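Local coordinates for bifunctional protein PutA (PDB 5UR2), which probably couples proline dehydrogenase and L-glutamate gamma-semialdehyde dehydrogenase activities in one chain, carrying proline through to glutamate with FAD and NAD(+), at residues 155-166 / 195-204. Residues are numbered along the deposited sequence; the frame is centred on the assembly and turned at random.
Sequences AQDYSNKYMELV and VSVKMTALYS. With P5F (N-propargylglycine-modified flavin adenine dinucleotide), chain F.
The hydroxyl of Tyr-162 is gripped from two strands at once: it gives its proton to Ser-196 O, OH to O 2.6 Å, in the plane of that carbonyl, and accepts from the backbone N of Ile-144 on strand 138-144. Ser-196 O meets the ring at its edge, while CG2 of Val-197 lies obliquely against it, 3.6 Å from Tyr-162 CE1. Tyr-158, one turn earlier on the helix, accepts a backbone N-H. Its chi1 of -176° puts CG anti to the backbone N and carries the ring toward Lys-198, whose N reaches Tyr-158 OH at 3.0 Å along a fairly straight N-H (161°). This bond probably helps position the backbone of Lys-198, whose NZ is covalently joined to C23 of the N-propargylglycine-modified flavin. The CB of Ala-201 sits over one face of the Tyr-158 ring, Tyr-162 CD2 lies near the rim of the opposite face, and Leu-202 CD2 touches the edge 3.5 Å from Tyr-158 CD2. The phenol is therefore held on both faces, at its edge and at its hydroxyl. At Val-195 the contact is between apolar side chains, with Val-166 CG2 3.9 Å from Val-195 CG2 and Leu-165 CD2 against Val-195 CG1. At the other end, Ala-155 CB rests on Leu-202 O. Segment 155-166 runs nearly antiparallel (167°) to strand segment 195-197, and helix 152-173 lies in the beta-alpha-beta crossover joining strands 138-144 and 194-197 of the proline dehydrogenase TIM barrel, with the inactivated flavin near the C-terminal end of the strands.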
ATOM      1  N   ALA B 155     -44.292  -9.983  22.196  1.00 24.94           N
ATOM      2  CA  ALA B 155     -44.193 -11.108  23.121  1.00 24.61           C
ATOM      3  C   ALA B 155     -45.553 -11.436  23.712  1.00 28.16           C
ATOM      4  O   ALA B 155     -45.948 -12.605  23.779  1.00 37.33           O
ATOM      5  CB  ALA B 155     -43.192 -10.800  24.234  1.00 22.90           C
ATOM      6  N   GLN B 156     -46.295 -10.409  24.118  1.00 28.13           N
ATOM      7  CA  GLN B 156     -47.602 -10.633  24.722  1.00 32.16           C
ATOM      8  C   GLN B 156     -48.574 -11.241  23.714  1.00 33.33           C
ATOM      9  O   GLN B 156     -49.342 -12.147  24.054  1.00 30.81           O
ATOM     10  CB  GLN B 156     -48.126  -9.313  25.287  1.00 33.23           C
ATOM     11  CG  GLN B 156     -49.453  -9.388  26.032  1.00 54.44           C
ATOM     12  CD  GLN B 156     -49.369 -10.199  27.322  1.00 63.95           C
ATOM     13  OE1 GLN B 156     -48.741  -9.770  28.294  1.00 66.12           O
ATOM     14  NE2 GLN B 156     -50.043 -11.352  27.349  1.00 64.73           N
ATOM     15  N   ASP B 157     -48.534 -10.769  22.461  1.00 30.18           N
ATOM     16  CA  ASP B 157     -49.389 -11.333  21.419  1.00 30.78           C
ATOM     17  C   ASP B 157     -49.050 -12.799  21.172  1.00 29.61           C
ATOM     18  O   ASP B 157     -49.946 -13.634  21.000  1.00 28.73           O
ATOM     19  CB  ASP B 157     -49.243 -10.528  20.123  1.00 38.69           C
ATOM     20  CG  ASP B 157     -49.815  -9.103  20.225  1.00 47.36           C
ATOM     21  OD1 ASP B 157     -50.561  -8.800  21.185  1.00 48.91           O
ATOM     22  OD2 ASP B 157     -49.484  -8.269  19.352  1.00 52.34           O
ATOM     23  N   TYR B 158     -47.755 -13.130  21.170  1.00 27.20           N
ATOM     24  CA  TYR B 158     -47.346 -14.513  20.972  1.00 29.19           C
ATOM     25  C   TYR B 158     -47.858 -15.399  22.109  1.00 35.94           C
ATOM     26  O   TYR B 158     -48.327 -16.522  21.873  1.00 35.48           O
ATOM     27  CB  TYR B 158     -45.816 -14.584  20.846  1.00 30.70           C
ATOM     28  CG  TYR B 158     -45.269 -15.972  20.534  1.00 46.25           C
ATOM     29  CD1 TYR B 158     -45.111 -16.409  19.212  1.00 48.63           C
ATOM     30  CD2 TYR B 158     -44.911 -16.847  21.561  1.00 55.06           C
ATOM     31  CE1 TYR B 158     -44.617 -17.684  18.926  1.00 53.06           C
ATOM     32  CE2 TYR B 158     -44.421 -18.126  21.288  1.00 59.59           C
ATOM     33  CZ  TYR B 158     -44.262 -18.535  19.975  1.00 58.46           C
ATOM     34  OH  TYR B 158     -43.773 -19.805  19.735  1.00 58.06           O
ATOM     35  N   SER B 159     -47.786 -14.905  23.347  1.00 30.66           N
ATOM     36  CA  SER B 159     -48.311 -15.665  24.474  1.00 33.31           C
ATOM     37  C   SER B 159     -49.811 -15.893  24.341  1.00 41.30           C
ATOM     38  O   SER B 159     -50.302 -17.009  24.555  1.00 43.13           O
ATOM     39  CB  SER B 159     -47.988 -14.942  25.777  1.00 33.32           C
ATOM     40  OG  SER B 159     -48.280 -15.756  26.892  1.00 47.18           O
ATOM     41  N   ASN B 160     -50.554 -14.848  23.971  1.00 39.43           N
ATOM     42  CA  ASN B 160     -51.997 -14.982  23.822  1.00 40.77           C
ATOM     43  C   ASN B 160     -52.347 -15.963  22.712  1.00 38.88           C
ATOM     44  O   ASN B 160     -53.278 -16.759  22.858  1.00 37.78           O
ATOM     45  CB  ASN B 160     -52.620 -13.610  23.554  1.00 43.48           C
ATOM     46  CG  ASN B 160     -52.544 -12.697  24.761  1.00 48.57           C
ATOM     47  OD1 ASN B 160     -52.451 -13.164  25.900  1.00 46.71           O
ATOM     48  ND2 ASN B 160     -52.556 -11.390  24.518  1.00 50.59           N
ATOM     49  N   LYS B 161     -51.597 -15.935  21.604  1.00 38.93           N
ATOM     50  CA  LYS B 161     -51.840 -16.892  20.527  1.00 41.15           C
ATOM     51  C   LYS B 161     -51.756 -18.325  21.030  1.00 40.65           C
ATOM     52  O   LYS B 161     -52.602 -19.159  20.688  1.00 43.90           O
ATOM     53  CB  LYS B 161     -50.850 -16.681  19.382  1.00 39.04           C
ATOM     54  CG  LYS B 161     -51.221 -15.588  18.424  1.00 40.94           C
ATOM     55  CD  LYS B 161     -50.266 -15.583  17.246  1.00 47.82           C
ATOM     56  CE  LYS B 161     -50.593 -14.470  16.265  1.00 56.42           C
ATOM     57  NZ  LYS B 161     -49.805 -14.586  15.003  1.00 59.81           N
ATOM     58  N   TYR B 162     -50.750 -18.630  21.861  1.00 36.62           N
ATOM     59  CA  TYR B 162     -50.605 -19.998  22.349  1.00 33.68           C
ATOM     60  C   TYR B 162     -51.707 -20.369  23.330  1.00 33.94           C
ATOM     61  O   TYR B 162     -52.288 -21.458  23.224  1.00 34.95           O
ATOM     62  CB  TYR B 162     -49.230 -20.193  22.974  1.00 36.45           C
ATOM     63  CG  TYR B 162     -48.289 -20.690  21.924  1.00 42.00           C
ATOM     64  CD1 TYR B 162     -48.168 -22.046  21.671  1.00 39.74           C
ATOM     65  CD2 TYR B 162     -47.591 -19.807  21.124  1.00 42.75           C
ATOM     66  CE1 TYR B 162     -47.348 -22.508  20.674  1.00 41.27           C
ATOM     67  CE2 TYR B 162     -46.776 -20.265  20.123  1.00 44.80           C
ATOM     68  CZ  TYR B 162     -46.650 -21.614  19.904  1.00 41.59           C
ATOM     69  OH  TYR B 162     -45.828 -22.069  18.902  1.00 43.32           O
ATOM     70  N   MET B 163     -52.044 -19.462  24.254  1.00 31.17           N
ATOM     71  CA  MET B 163     -53.131 -19.742  25.190  1.00 33.70           C
ATOM     72  C   MET B 163     -54.429 -20.029  24.445  1.00 35.68           C
ATOM     73  O   MET B 163     -55.156 -20.961  24.793  1.00 37.23           O
ATOM     74  CB  MET B 163     -53.320 -18.573  26.158  1.00 33.72           C
ATOM     75  CG  MET B 163     -52.127 -18.241  27.077  1.00 32.17           C
ATOM     76  SD  MET B 163     -51.703 -19.526  28.283  1.00 33.88           S
ATOM     77  CE  MET B 163     -52.981 -19.329  29.521  1.00 38.61           C
ATOM     78  N   GLU B 164     -54.736 -19.239  23.409  1.00 40.21           N
ATOM     79  CA  GLU B 164     -55.949 -19.486  22.633  1.00 44.68           C
ATOM     80  C   GLU B 164     -55.845 -20.788  21.849  1.00 39.51           C
ATOM     81  O   GLU B 164     -56.822 -21.540  21.766  1.00 36.17           O
ATOM     82  CB  GLU B 164     -56.224 -18.322  21.682  1.00 52.07           C
ATOM     83  CG  GLU B 164     -56.695 -17.053  22.364  1.00 64.59           C
ATOM     84  CD  GLU B 164     -56.415 -15.811  21.531  1.00 74.09           C
ATOM     85  OE1 GLU B 164     -56.028 -15.971  20.351  1.00 75.81           O
ATOM     86  OE2 GLU B 164     -56.573 -14.682  22.057  1.00 77.84           O
ATOM     87  N   LEU B 165     -54.673 -21.069  21.265  1.00 38.04           N
ATOM     88  CA  LEU B 165     -54.502 -22.298  20.494  1.00 34.25           C
ATOM     89  C   LEU B 165     -54.745 -23.525  21.357  1.00 36.62           C
ATOM     90  O   LEU B 165     -55.484 -24.433  20.960  1.00 36.02           O
ATOM     91  CB  LEU B 165     -53.108 -22.366  19.866  1.00 27.69           C
ATOM     92  CG  LEU B 165     -52.805 -23.708  19.173  1.00 34.61           C
ATOM     93  CD1 LEU B 165     -53.702 -23.913  17.968  1.00 38.92           C
ATOM     94  CD2 LEU B 165     -51.351 -23.814  18.748  1.00 32.90           C
ATOM     95  N   VAL B 166     -54.130 -23.569  22.543  1.00 30.88           N
ATOM     96  CA  VAL B 166     -54.242 -24.749  23.399  1.00 33.11           C
ATOM     97  C   VAL B 166     -55.689 -24.962  23.839  1.00 37.54           C
ATOM     98  O   VAL B 166     -56.207 -26.081  23.793  1.00 37.20           O
ATOM     99  CB  VAL B 166     -53.297 -24.631  24.606  1.00 33.19           C
ATOM    100  CG1 VAL B 166     -53.610 -25.710  25.629  1.00 36.84           C
ATOM    101  CG2 VAL B 166     -51.863 -24.726  24.144  1.00 32.21           C
ATOM    102  N   VAL B 195     -48.575 -29.222  21.140  1.00 25.28           N
ATOM    103  CA  VAL B 195     -48.151 -27.928  20.621  1.00 32.76           C
ATOM    104  C   VAL B 195     -46.675 -27.725  20.944  1.00 31.92           C
ATOM    105  O   VAL B 195     -46.157 -28.219  21.952  1.00 26.91           O
ATOM    106  CB  VAL B 195     -49.002 -26.738  21.145  1.00 34.20           C
ATOM    107  CG1 VAL B 195     -50.490 -27.014  20.965  1.00 32.00           C
ATOM    108  CG2 VAL B 195     -48.655 -26.367  22.589  1.00 25.09           C
ATOM    109  N   SER B 196     -45.987 -27.032  20.035  1.00 26.81           N
ATOM    110  CA  SER B 196     -44.579 -26.691  20.167  1.00 25.39           C
ATOM    111  C   SER B 196     -44.449 -25.191  20.329  1.00 27.18           C
ATOM    112  O   SER B 196     -45.123 -24.428  19.629  1.00 30.04           O
ATOM    113  CB  SER B 196     -43.767 -27.141  18.950  1.00 27.35           C
ATOM    114  OG  SER B 196     -43.718 -28.555  18.878  1.00 28.33           O
ATOM    115  N   VAL B 197     -43.559 -24.786  21.238  1.00 28.23           N
ATOM    116  CA  VAL B 197     -43.367 -23.408  21.661  1.00 26.15           C
ATOM    117  C   VAL B 197     -41.924 -22.949  21.459  1.00 29.59           C
ATOM    118  O   VAL B 197     -40.987 -23.667  21.809  1.00 26.12           O
ATOM    119  CB  VAL B 197     -43.768 -23.250  23.145  1.00 31.21           C
ATOM    120  CG1 VAL B 197     -43.583 -21.809  23.609  1.00 31.79           C
ATOM    121  CG2 VAL B 197     -45.210 -23.689  23.350  1.00 35.46           C
ATOM    122  N   LYS B 198     -41.752 -21.739  20.927  1.00 32.58           N
ATOM    123  CA  LYS B 198     -40.424 -21.155  20.715  1.00 32.65           C
ATOM    124  C   LYS B 198     -40.180 -20.226  21.885  1.00 34.37           C
ATOM    125  O   LYS B 198     -40.940 -19.243  22.097  1.00 39.47           O
ATOM    126  CB  LYS B 198     -40.313 -20.451  19.362  1.00 38.94           C
ATOM    127  CG  LYS B 198     -39.414 -21.015  18.264  1.00 49.31           C
ATOM    128  CD  LYS B 198     -39.880 -22.109  17.321  1.00 50.29           C
ATOM    129  CE  LYS B 198     -38.817 -23.023  16.726  1.00 55.64           C
ATOM    130  NZ  LYS B 198     -39.217 -24.142  15.864  1.00 59.06           N
ATOM    131  N   MET B 199     -39.148 -20.500  22.675  1.00 32.00           N
ATOM    132  CA  MET B 199     -38.935 -19.772  23.919  1.00 23.78           C
ATOM    133  C   MET B 199     -38.697 -18.270  23.721  1.00 30.09           C
ATOM    134  O   MET B 199     -39.337 -17.450  24.374  1.00 26.11           O
ATOM    135  CB  MET B 199     -37.748 -20.360  24.697  1.00 22.05           C
ATOM    136  CG  MET B 199     -37.617 -19.775  26.113  1.00 22.34           C
ATOM    137  SD  MET B 199     -36.158 -20.301  27.019  1.00 33.17           S
ATOM    138  CE  MET B 199     -34.844 -19.524  26.055  1.00 25.48           C
ATOM    139  N   THR B 200     -37.773 -17.894  22.831  1.00 26.83           N
ATOM    140  CA  THR B 200     -37.470 -16.473  22.699  1.00 26.70           C
ATOM    141  C   THR B 200     -38.623 -15.664  22.125  1.00 30.17           C
ATOM    142  O   THR B 200     -38.572 -14.436  22.174  1.00 34.23           O
ATOM    143  CB  THR B 200     -36.234 -16.272  21.843  1.00 28.33           C
ATOM    144  OG1 THR B 200     -36.543 -16.621  20.483  1.00 27.96           O
ATOM    145  CG2 THR B 200     -35.119 -17.149  22.387  1.00 22.00           C
ATOM    146  N   ALA B 201     -39.658 -16.305  21.588  1.00 27.28           N
ATOM    147  CA  ALA B 201     -40.807 -15.541  21.139  1.00 27.98           C
ATOM    148  C   ALA B 201     -41.628 -14.979  22.291  1.00 34.55           C
ATOM    149  O   ALA B 201     -42.470 -14.109  22.056  1.00 38.42           O
ATOM    150  CB  ALA B 201     -41.694 -16.403  20.251  1.00 24.61           C
ATOM    151  N   LEU B 202     -41.394 -15.439  23.517  1.00 32.01           N
ATOM    152  CA  LEU B 202     -42.173 -15.020  24.671  1.00 30.00           C
ATOM    153  C   LEU B 202     -41.581 -13.840  25.427  1.00 26.47           C
ATOM    154  O   LEU B 202     -42.222 -13.352  26.361  1.00 29.80           O
ATOM    155  CB  LEU B 202     -42.336 -16.179  25.649  1.00 29.12           C
ATOM    156  CG  LEU B 202     -43.200 -17.288  25.086  1.00 37.04           C
ATOM    157  CD1 LEU B 202     -43.060 -18.542  25.924  1.00 39.05           C
ATOM    158  CD2 LEU B 202     -44.615 -16.782  25.094  1.00 42.27           C
ATOM    159  N   TYR B 203     -40.391 -13.373  25.070  1.00 25.00           N
ATOM    160  CA  TYR B 203     -39.769 -12.277  25.807  1.00 26.46           C
ATOM    161  C   TYR B 203     -38.754 -11.604  24.897  1.00 28.33           C
ATOM    162  O   TYR B 203     -37.921 -12.291  24.300  1.00 29.57           O
ATOM    163  CB  TYR B 203     -39.091 -12.797  27.086  1.00 25.46           C
ATOM    164  CG  TYR B 203     -38.356 -11.745  27.923  1.00 26.86           C
ATOM    165  CD1 TYR B 203     -38.931 -10.511  28.205  1.00 27.38           C
ATOM    166  CD2 TYR B 203     -37.088 -12.007  28.450  1.00 20.30           C
ATOM    167  CE1 TYR B 203     -38.260  -9.562  28.987  1.00 28.71           C
ATOM    168  CE2 TYR B 203     -36.411 -11.067  29.233  1.00 25.79           C
ATOM    169  CZ  TYR B 203     -37.003  -9.847  29.489  1.00 29.50           C
ATOM    170  OH  TYR B 203     -36.339  -8.921  30.251  1.00 30.89           O
ATOM    171  N   SER B 204     -38.793 -10.269  24.822  1.00 27.63           N
ATOM    172  CA  SER B 204     -37.973  -9.554  23.850  1.00 27.54           C
ATOM    173  C   SER B 204     -36.639  -9.055  24.401  1.00 28.09           C
ATOM    174  O   SER B 204     -35.817  -8.567  23.614  1.00 26.89           O
ATOM    175  CB  SER B 204     -38.736  -8.345  23.292  1.00 31.39           C
ATOM    176  OG  SER B 204     -38.737  -7.277  24.231  1.00 30.95           O
TER
HETATM  177  PA  P5F F1001     -30.160 -35.311   7.227  1.00 25.26           P
HETATM  178  O1A P5F F1001     -29.823 -36.808   7.541  1.00 30.61           O
HETATM  179  O2A P5F F1001     -29.939 -34.843   5.875  1.00 23.04           O
HETATM  180  O5B P5F F1001     -29.358 -34.301   8.002  1.00 24.68           O
HETATM  181  C5B P5F F1001     -29.201 -32.930   7.657  1.00 16.78           C
HETATM  182  C4B P5F F1001     -28.620 -32.189   8.871  1.00 20.64           C
HETATM  183  O4B P5F F1001     -27.260 -32.468   9.103  1.00 25.39           O
HETATM  184  C3B P5F F1001     -28.684 -30.689   8.843  1.00 17.28           C
HETATM  185  O3B P5F F1001     -29.938 -30.205   9.139  1.00 18.70           O
HETATM  186  C2B P5F F1001     -27.680 -30.309   9.856  1.00 17.09           C
HETATM  187  O2B P5F F1001     -28.244 -30.409  11.118  1.00 18.70           O
HETATM  188  C1B P5F F1001     -26.642 -31.362   9.702  1.00 22.79           C
HETATM  189  N9A P5F F1001     -25.526 -30.981   8.875  1.00 19.76           N
HETATM  190  C8A P5F F1001     -25.547 -30.556   7.553  1.00 21.14           C
HETATM  191  N7A P5F F1001     -24.289 -30.326   7.159  1.00 23.15           N
HETATM  192  C5A P5F F1001     -23.401 -30.606   8.200  1.00 21.13           C
HETATM  193  C6A P5F F1001     -22.020 -30.533   8.369  1.00 30.15           C
HETATM  194  N6A P5F F1001     -21.171 -30.107   7.292  1.00 28.95           N
HETATM  195  N1A P5F F1001     -21.457 -30.863   9.548  1.00 25.32           N
HETATM  196  C2A P5F F1001     -22.213 -31.274  10.588  1.00 17.31           C
HETATM  197  N3A P5F F1001     -23.570 -31.328  10.463  1.00 20.52           N
HETATM  198  C4A P5F F1001     -24.184 -31.017   9.314  1.00 11.73           C
HETATM  199  N1  P5F F1001     -34.045 -28.216  14.373  1.00 32.81           N
HETATM  200  C2  P5F F1001     -33.605 -27.434  15.503  1.00 27.86           C
HETATM  201  O2  P5F F1001     -32.296 -27.009  15.530  1.00 28.25           O
HETATM  202  N3  P5F F1001     -34.500 -27.116  16.576  1.00 42.77           N
HETATM  203  C4  P5F F1001     -35.851 -27.543  16.579  1.00 45.20           C
HETATM  204  O4  P5F F1001     -36.671 -27.197  17.660  1.00 38.12           O
HETATM  205  C4X P5F F1001     -36.320 -28.360  15.382  1.00 42.68           C
HETATM  206  N5  P5F F1001     -37.722 -28.738  15.213  1.00 44.45           N
HETATM  207  C5X P5F F1001     -37.981 -29.865  14.296  1.00 44.35           C
HETATM  208  C6  P5F F1001     -39.225 -30.680  14.451  1.00 35.93           C
HETATM  209  C7  P5F F1001     -39.434 -31.815  13.628  1.00 36.35           C
HETATM  210  C7M P5F F1001     -40.696 -32.632  13.797  1.00 38.53           C
HETATM  211  C8  P5F F1001     -38.462 -32.190  12.651  1.00 37.04           C
HETATM  212  C8M P5F F1001     -38.649 -33.392  11.762  1.00 35.48           C
HETATM  213  C9  P5F F1001     -37.281 -31.426  12.499  1.00 44.42           C
HETATM  214  C9A P5F F1001     -37.055 -30.228  13.358  1.00 44.53           C
HETATM  215  N10 P5F F1001     -35.821 -29.453  13.214  1.00 42.88           N
HETATM  216  C10 P5F F1001     -35.425 -28.661  14.345  1.00 37.02           C
HETATM  217  C1' P5F F1001     -34.905 -29.605  12.057  1.00 45.64           C
HETATM  218  C2' P5F F1001     -33.946 -30.785  12.219  1.00 38.89           C
HETATM  219  O2' P5F F1001     -33.060 -30.494  13.232  1.00 37.21           O
HETATM  220  C3' P5F F1001     -33.165 -31.160  10.958  1.00 40.40           C
HETATM  221  O3' P5F F1001     -32.374 -30.090  10.599  1.00 41.32           O
HETATM  222  C4' P5F F1001     -34.021 -31.524   9.753  1.00 38.78           C
HETATM  223  O4' P5F F1001     -35.207 -32.052  10.239  1.00 37.99           O
HETATM  224  C5' P5F F1001     -33.339 -32.423   8.705  1.00 38.49           C
HETATM  225  O5' P5F F1001     -32.529 -33.440   9.261  1.00 40.31           O
HETATM  226  P   P5F F1001     -32.442 -34.970   8.728  1.00 31.20           P
HETATM  227  O1P P5F F1001     -32.085 -36.095   9.773  1.00 39.18           O
HETATM  228  O2P P5F F1001     -33.820 -35.080   7.973  1.00 31.65           O
HETATM  229  O3P P5F F1001     -31.559 -34.822   7.352  1.00 26.14           O
HETATM  230  C21 P5F F1001     -38.570 -26.292  14.831  1.00 57.11           C
HETATM  231  C22 P5F F1001     -38.218 -27.568  15.102  1.00 60.85           C
HETATM  232  C23 P5F F1001     -38.330 -25.162  15.847  1.00 57.60           C